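Local structure of nucleoside kinase (Methanococcus jannaschii, 2C4E) at residues A45-V50 and G282-L287; T243-S248 and F276-K281. The protein phosphorylates a wide range of nucleosides to their monophosphates with ATP as the best phosphate donor, preferring inosine, guanosine and cytidine. One frame throughout, in Å; residues are numbered along the deposited sequence.

Contact 1. Residues A45-V50 and G282-L287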
ATOM      1  N   ALA A  45      14.335   0.685  14.218  1.00 21.06           N
ATOM      2  CA  ALA A  45      14.895   1.553  15.255  1.00 20.65           C
ATOM      3  C   ALA A  45      13.866   1.895  16.319  1.00 20.46           C
ATOM      4  O   ALA A  45      14.141   1.761  17.503  1.00 20.92           O
ATOM      5  CB  ALA A  45      15.512   2.842  14.654  1.00 20.90           C
ATOM      6  N   ALA A  46      12.674   2.312  15.903  1.00 20.32           N
ATOM      7  CA  ALA A  46      11.594   2.656  16.809  1.00 20.02           C
ATOM      8  C   ALA A  46      11.145   1.449  17.627  1.00 20.16           C
ATOM      9  O   ALA A  46      10.924   1.564  18.825  1.00 20.86           O
ATOM     10  CB  ALA A  46      10.434   3.221  16.032  1.00 20.52           C
ATOM     11  N   ASN A  47      11.003   0.300  16.990  1.00 19.87           N
ATOM     12  CA  ASN A  47      10.638  -0.931  17.691  1.00 20.64           C
ATOM     13  C   ASN A  47      11.586  -1.174  18.859  1.00 20.61           C
ATOM     14  O   ASN A  47      11.177  -1.446  19.987  1.00 21.23           O
ATOM     15  CB  ASN A  47      10.730  -2.133  16.757  1.00 20.48           C
ATOM     16  CG  ASN A  47       9.637  -2.135  15.695  1.00 22.22           C
ATOM     17  OD1 ASN A  47       8.647  -1.419  15.815  1.00 20.50           O
ATOM     18  ND2 ASN A  47       9.824  -2.935  14.657  1.00 21.22           N
ATOM     19  N   THR A  48      12.864  -1.068  18.564  1.00 21.42           N
ATOM     20  CA  THR A  48      13.894  -1.299  19.564  1.00 21.53           C
ATOM     21  C   THR A  48      13.812  -0.228  20.666  1.00 20.54           C
ATOM     22  O   THR A  48      13.847  -0.556  21.837  1.00 19.81           O
ATOM     23  CB  THR A  48      15.284  -1.347  18.905  1.00 22.06           C
ATOM     24  OG1 THR A  48      15.326  -2.342  17.864  1.00 24.28           O
ATOM     25  CG2 THR A  48      16.327  -1.827  19.887  1.00 22.57           C
ATOM     26  N   ALA A  49      13.682   1.047  20.290  1.00 20.68           N
ATOM     27  CA  ALA A  49      13.614   2.148  21.253  1.00 20.70           C
ATOM     28  C   ALA A  49      12.438   2.014  22.181  1.00 21.09           C
ATOM     29  O   ALA A  49      12.560   2.269  23.374  1.00 21.05           O
ATOM     30  CB  ALA A  49      13.560   3.500  20.545  1.00 21.17           C
ATOM     31  N   VAL A  50      11.290   1.636  21.628  1.00 21.31           N
ATOM     32  CA  VAL A  50      10.087   1.448  22.430  1.00 21.50           C
ATOM     33  C   VAL A  50      10.232   0.245  23.357  1.00 21.24           C
ATOM     34  O   VAL A  50       9.860   0.328  24.518  1.00 22.46           O
ATOM     35  CB  VAL A  50       8.820   1.350  21.541  1.00 21.61           C
ATOM     36  CG1 VAL A  50       7.578   0.996  22.378  1.00 21.32           C
ATOM     37  CG2 VAL A  50       8.584   2.651  20.824  1.00 21.66           C
ATOM     38  N   GLY A 282       1.678  -6.677  15.377  1.00 25.50           N
ATOM     39  CA  GLY A 282       2.356  -5.410  15.537  1.00 25.80           C
ATOM     40  C   GLY A 282       3.634  -5.611  16.332  1.00 26.10           C
ATOM     41  O   GLY A 282       3.695  -6.430  17.254  1.00 26.23           O
ATOM     42  N   CYS A 283       4.659  -4.864  15.967  1.00 26.15           N
ATOM     43  CA  CYS A 283       5.980  -5.031  16.569  1.00 26.86           C
ATOM     44  C   CYS A 283       6.086  -4.427  17.957  1.00 26.93           C
ATOM     45  O   CYS A 283       6.987  -4.786  18.719  1.00 27.19           O
ATOM     46  CB  CYS A 283       7.044  -4.418  15.675  1.00 26.63           C
ATOM     47  SG  CYS A 283       7.242  -5.251  14.100  1.00 28.48           S
ATOM     48  N   GLN A 284       5.185  -3.514  18.293  1.00 27.01           N
ATOM     49  CA  GLN A 284       5.247  -2.845  19.592  1.00 27.36           C
ATOM     50  C   GLN A 284       4.048  -3.135  20.488  1.00 27.88           C
ATOM     51  O   GLN A 284       4.002  -2.686  21.633  1.00 28.84           O
ATOM     52  CB  GLN A 284       5.396  -1.338  19.395  1.00 26.93           C
ATOM     53  CG  GLN A 284       6.609  -0.962  18.561  1.00 25.51           C
ATOM     54  CD  GLN A 284       6.671   0.513  18.242  1.00 22.50           C
ATOM     55  OE1 GLN A 284       6.018   1.309  18.893  1.00 23.47           O
ATOM     56  NE2 GLN A 284       7.470   0.880  17.248  1.00 21.64           N
ATOM     57  N   THR A 285       3.083  -3.891  19.979  1.00 27.77           N
ATOM     58  CA  THR A 285       1.804  -4.020  20.665  1.00 27.87           C
ATOM     59  C   THR A 285       1.879  -4.754  22.007  1.00 27.44           C
ATOM     60  O   THR A 285       1.232  -4.334  22.957  1.00 28.56           O
ATOM     61  CB  THR A 285       0.762  -4.657  19.732  1.00 28.03           C
ATOM     62  OG1 THR A 285       1.260  -5.894  19.212  1.00 30.83           O
ATOM     63  CG2 THR A 285       0.571  -3.796  18.512  1.00 27.03           C
ATOM     64  N   ASN A 286       2.689  -5.812  22.096  1.00 26.75           N
ATOM     65  CA  ASN A 286       2.788  -6.610  23.323  1.00 26.28           C
ATOM     66  C   ASN A 286       4.187  -6.581  23.918  1.00 25.74           C
ATOM     67  O   ASN A 286       4.676  -7.595  24.420  1.00 24.68           O
ATOM     68  CB  ASN A 286       2.349  -8.067  23.066  1.00 26.85           C
ATOM     69  CG  ASN A 286       1.903  -8.788  24.338  1.00 27.74           C
ATOM     70  OD1 ASN A 286       2.308  -9.934  24.600  1.00 29.38           O
ATOM     71  ND2 ASN A 286       1.065  -8.130  25.129  1.00 29.25           N
ATOM     72  N   LEU A 287       4.816  -5.408  23.882  1.00 24.90           N
ATOM     73  CA  LEU A 287       6.139  -5.250  24.476  1.00 24.86           C
ATOM     74  C   LEU A 287       6.013  -5.315  25.995  1.00 24.47           C
ATOM     75  O   LEU A 287       5.170  -4.631  26.586  1.00 24.65           O
ATOM     76  CB  LEU A 287       6.796  -3.941  24.024  1.00 25.01           C
ATOM     77  CG  LEU A 287       7.329  -3.963  22.590  1.00 26.02           C
ATOM     78  CD1 LEU A 287       7.660  -2.558  22.129  1.00 27.27           C
ATOM     79  CD2 LEU A 287       8.547  -4.853  22.432  1.00 27.40           C
TER
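At the nucleoside-binding site of this ribokinase-family enzyme, Asn-47 and Val-50 on one face of helix 44-54 meet Cys-283, Gln-284 and Leu-287 of the loop before helix 290-299. Asn-47, a substrate-binding residue, is joined to Gln-284 by a nearly straight hydrogen bond: NE2 of Gln-284 donates to OD1 of Asn-47 over 3.0 Å, with an N-H...O angle of 167°. The donor lies in the carbonyl plane of Asn-47, and the acceptor lies close to the amide plane of Gln-284, although the two amides are turned 83° apart. Gln-284 reaches the helix because its chain is extended beyond CG (chi2 174°). Its carbonyl end lies against Val-50, with OE1 3.5 Å from CG2 of that valine, and it accepts a hydrogen bond from Tyr-77, while NE2 also pairs with the hydroxyl of Tyr-74. Cys-283 packs against the side-chain amide of Asn-47, its CB 3.3 Å from ND2. Farther along the helix the contact turns apolar, CD1 of Leu-287 resting 3.6 Å from CG1 of Val-50. Both amide groups are buried, and their polar atoms are matched: ND2 of Asn-47 bonds to Asp-247, the probable proton acceptor. Gripped at OD1 and ND2, the Asn-47 amide should be fixed in rotation, consistent with Gln-284 acting as a second-shell residue.

Contact 2. Residues T243-S248 and F276-K281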
ATOM      1  N   THR A 243       6.904 -10.815  13.493  1.00 35.44           N
ATOM      2  CA  THR A 243       7.600  -9.687  12.862  1.00 34.68           C
ATOM      3  C   THR A 243       8.452  -8.873  13.834  1.00 33.90           C
ATOM      4  O   THR A 243       9.552  -8.456  13.491  1.00 34.18           O
ATOM      5  CB  THR A 243       6.597  -8.731  12.174  1.00 34.69           C
ATOM      6  OG1 THR A 243       5.636  -9.480  11.415  1.00 35.22           O
ATOM      7  CG2 THR A 243       7.291  -7.856  11.134  0.20 34.60           C
ATOM      8  N   GLY A 244       7.928  -8.636  15.031  1.00 32.90           N
ATOM      9  CA  GLY A 244       8.614  -7.816  16.020  1.00 31.54           C
ATOM     10  C   GLY A 244       9.652  -8.529  16.874  1.00 30.90           C
ATOM     11  O   GLY A 244      10.332  -7.876  17.656  1.00 29.28           O
ATOM     12  N   ALA A 245       9.786  -9.844  16.705  1.00 29.57           N
ATOM     13  CA  ALA A 245      10.594 -10.679  17.590  1.00 28.46           C
ATOM     14  C   ALA A 245      12.072 -10.309  17.613  1.00 27.29           C
ATOM     15  O   ALA A 245      12.643 -10.178  18.687  1.00 26.46           O
ATOM     16  CB  ALA A 245      10.436 -12.143  17.229  1.00 28.72           C
ATOM     17  N   GLY A 246      12.679 -10.146  16.440  1.00 26.34           N
ATOM     18  CA  GLY A 246      14.086  -9.789  16.352  1.00 25.92           C
ATOM     19  C   GLY A 246      14.412  -8.478  17.060  1.00 25.46           C
ATOM     20  O   GLY A 246      15.337  -8.403  17.885  1.00 24.10           O
ATOM     21  N   ASP A 247      13.654  -7.428  16.756  1.00 24.40           N
ATOM     22  CA  ASP A 247      13.940  -6.122  17.353  1.00 24.56           C
ATOM     23  C   ASP A 247      13.781  -6.190  18.861  1.00 24.09           C
ATOM     24  O   ASP A 247      14.551  -5.562  19.603  1.00 23.81           O
ATOM     25  CB  ASP A 247      13.039  -5.030  16.780  1.00 24.56           C
ATOM     26  CG  ASP A 247      13.262  -4.803  15.297  1.00 25.99           C
ATOM     27  OD1 ASP A 247      14.419  -4.899  14.837  1.00 29.53           O
ATOM     28  OD2 ASP A 247      12.332  -4.520  14.517  1.00 27.48           O
ATOM     29  N   SER A 248      12.803  -6.973  19.317  1.00 23.38           N
ATOM     30  CA  SER A 248      12.543  -7.104  20.745  1.00 23.28           C
ATOM     31  C   SER A 248      13.645  -7.859  21.479  1.00 22.41           C
ATOM     32  O   SER A 248      13.930  -7.540  22.622  1.00 22.16           O
ATOM     33  CB  SER A 248      11.193  -7.764  21.006  1.00 23.78           C
ATOM     34  OG  SER A 248      11.230  -9.133  20.686  1.00 26.02           O
ATOM     35  N   PHE A 276       7.274 -12.471  24.343  1.00 24.21           N
ATOM     36  CA  PHE A 276       6.058 -11.672  24.533  1.00 24.45           C
ATOM     37  C   PHE A 276       5.560 -11.040  23.239  1.00 24.88           C
ATOM     38  O   PHE A 276       4.355 -10.993  22.977  1.00 23.86           O
ATOM     39  CB  PHE A 276       6.287 -10.550  25.544  1.00 24.40           C
ATOM     40  CG  PHE A 276       6.211 -10.987  26.960  1.00 24.19           C
ATOM     41  CD1 PHE A 276       7.370 -11.250  27.681  1.00 24.83           C
ATOM     42  CD2 PHE A 276       4.989 -11.127  27.591  1.00 25.35           C
ATOM     43  CE1 PHE A 276       7.295 -11.662  28.997  1.00 24.96           C
ATOM     44  CE2 PHE A 276       4.917 -11.535  28.904  1.00 25.14           C
ATOM     45  CZ  PHE A 276       6.076 -11.799  29.609  1.00 25.39           C
ATOM     46  N   VAL A 277       6.488 -10.510  22.451  1.00 25.75           N
ATOM     47  CA  VAL A 277       6.108  -9.697  21.297  1.00 27.10           C
ATOM     48  C   VAL A 277       5.423 -10.538  20.231  1.00 27.36           C
ATOM     49  O   VAL A 277       4.480 -10.085  19.586  1.00 28.10           O
ATOM     50  CB  VAL A 277       7.327  -8.932  20.723  1.00 26.86           C
ATOM     51  CG1 VAL A 277       6.931  -8.111  19.506  1.00 28.39           C
ATOM     52  CG2 VAL A 277       7.869  -8.032  21.778  1.00 28.56           C
ATOM     53  N   VAL A 278       5.871 -11.777  20.070  1.00 28.06           N
ATOM     54  CA  VAL A 278       5.250 -12.692  19.112  1.00 28.44           C
ATOM     55  C   VAL A 278       3.803 -13.087  19.433  1.00 28.75           C
ATOM     56  O   VAL A 278       3.150 -13.725  18.608  1.00 28.87           O
ATOM     57  CB  VAL A 278       6.082 -13.988  18.916  1.00 28.56           C
ATOM     58  CG1 VAL A 278       7.432 -13.668  18.329  1.00 28.75           C
ATOM     59  CG2 VAL A 278       6.238 -14.761  20.228  1.00 28.82           C
ATOM     60  N   GLU A 279       3.295 -12.710  20.605  1.00 28.70           N
ATOM     61  CA  GLU A 279       1.942 -13.095  21.018  1.00 28.65           C
ATOM     62  C   GLU A 279       0.834 -12.196  20.461  1.00 28.25           C
ATOM     63  O   GLU A 279      -0.350 -12.489  20.651  1.00 28.01           O
ATOM     64  CB  GLU A 279       1.833 -13.135  22.544  1.00 28.80           C
ATOM     65  CG  GLU A 279       2.822 -14.080  23.199  1.00 30.71           C
ATOM     66  CD  GLU A 279       2.666 -14.170  24.703  1.00 32.75           C
ATOM     67  OE1 GLU A 279       1.877 -13.395  25.292  1.00 35.38           O
ATOM     68  OE2 GLU A 279       3.330 -15.037  25.299  1.00 34.28           O
ATOM     69  N   ALA A 280       1.208 -11.108  19.786  1.00 27.77           N
ATOM     70  CA  ALA A 280       0.229 -10.184  19.202  1.00 27.54           C
ATOM     71  C   ALA A 280       0.717  -9.575  17.896  1.00 27.24           C
ATOM     72  O   ALA A 280       1.918  -9.572  17.605  1.00 27.30           O
ATOM     73  CB  ALA A 280      -0.106  -9.080  20.187  1.00 27.41           C
ATOM     74  N   LYS A 281      -0.231  -9.054  17.116  1.00 26.58           N
ATOM     75  CA  LYS A 281       0.083  -8.413  15.850  1.00 25.98           C
ATOM     76  C   LYS A 281       0.624  -7.021  16.101  1.00 25.45           C
ATOM     77  O   LYS A 281       0.085  -6.276  16.916  1.00 24.67           O
ATOM     78  CB  LYS A 281      -1.155  -8.330  14.952  1.00 25.87           C
ATOM     79  CG  LYS A 281      -1.731  -9.685  14.568  0.20 25.83           C
ATOM     80  CD  LYS A 281      -2.827  -9.553  13.522  0.20 25.71           C
ATOM     81  CE  LYS A 281      -3.448 -10.903  13.195  0.20 25.62           C
ATOM     82  NZ  LYS A 281      -4.102 -10.911  11.856  0.20 25.36           N
TER
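Val-277 of helix 263-277 pushes its two methyl groups against Gly-244 and against Ser-248 of helix 245-258, and this is the tight part of the contact. CG2 of Val-277 lies only 3.4 Å from CB of Ser-248, closer than carbon atoms usually pack. The other branch, CG1, is anti to the backbone N (chi1 179°) and faces the backbone of Gly-244, 3.8 Å from its carbonyl carbon. With no side chain on Gly-244, its backbone can come close to CG1. Ser-248 keeps its hydroxyl within its own helix turn: OG, set between the backbone N and the carbonyl carbon (chi1 72°), donates to the carbonyl O of Ala-245 over 2.7 Å, from a position tilted 31° out of the carbonyl plane.

The partly exposed side is thinner. There the methyl of Ala-245 meets CG1 of Val-278 at 3.5 Å, a single apolar touch, and the chain then leaves through the type I turn from Val-277 to Ala-280. Glu-279 in that turn faces elsewhere, forming a salt bridge with Arg-296. No hydrogen bond crosses between the segments, so the fit beside the first turn of helix 245-258, which carries the substrate-binding Asp-247, rests on close van der Waals packing and depends on shape rather than on polar pairing.

Contacts 1 and 2 lie about 8 Å apart, centre to centre, and share one continuous stretch of chain: 276-281 runs directly into 282-287. Along the sequence the order is 45-50, 243-248, 276-281, 282-287, which nests contact 2 inside the loop closed by contact 1. The two also touch directly: the Asn-47 amide of contact 1 reaches Asp-247 of contact 2, and Val-277 packs tightly on Leu-287. Helices 44-54 and 245-258, far apart in sequence, thus bring two substrate-binding side chains together, with 276-281, at the junction of helix 263-277 and the loop, packed on helix 245-258, and the loop 282-287 on helix 44-54.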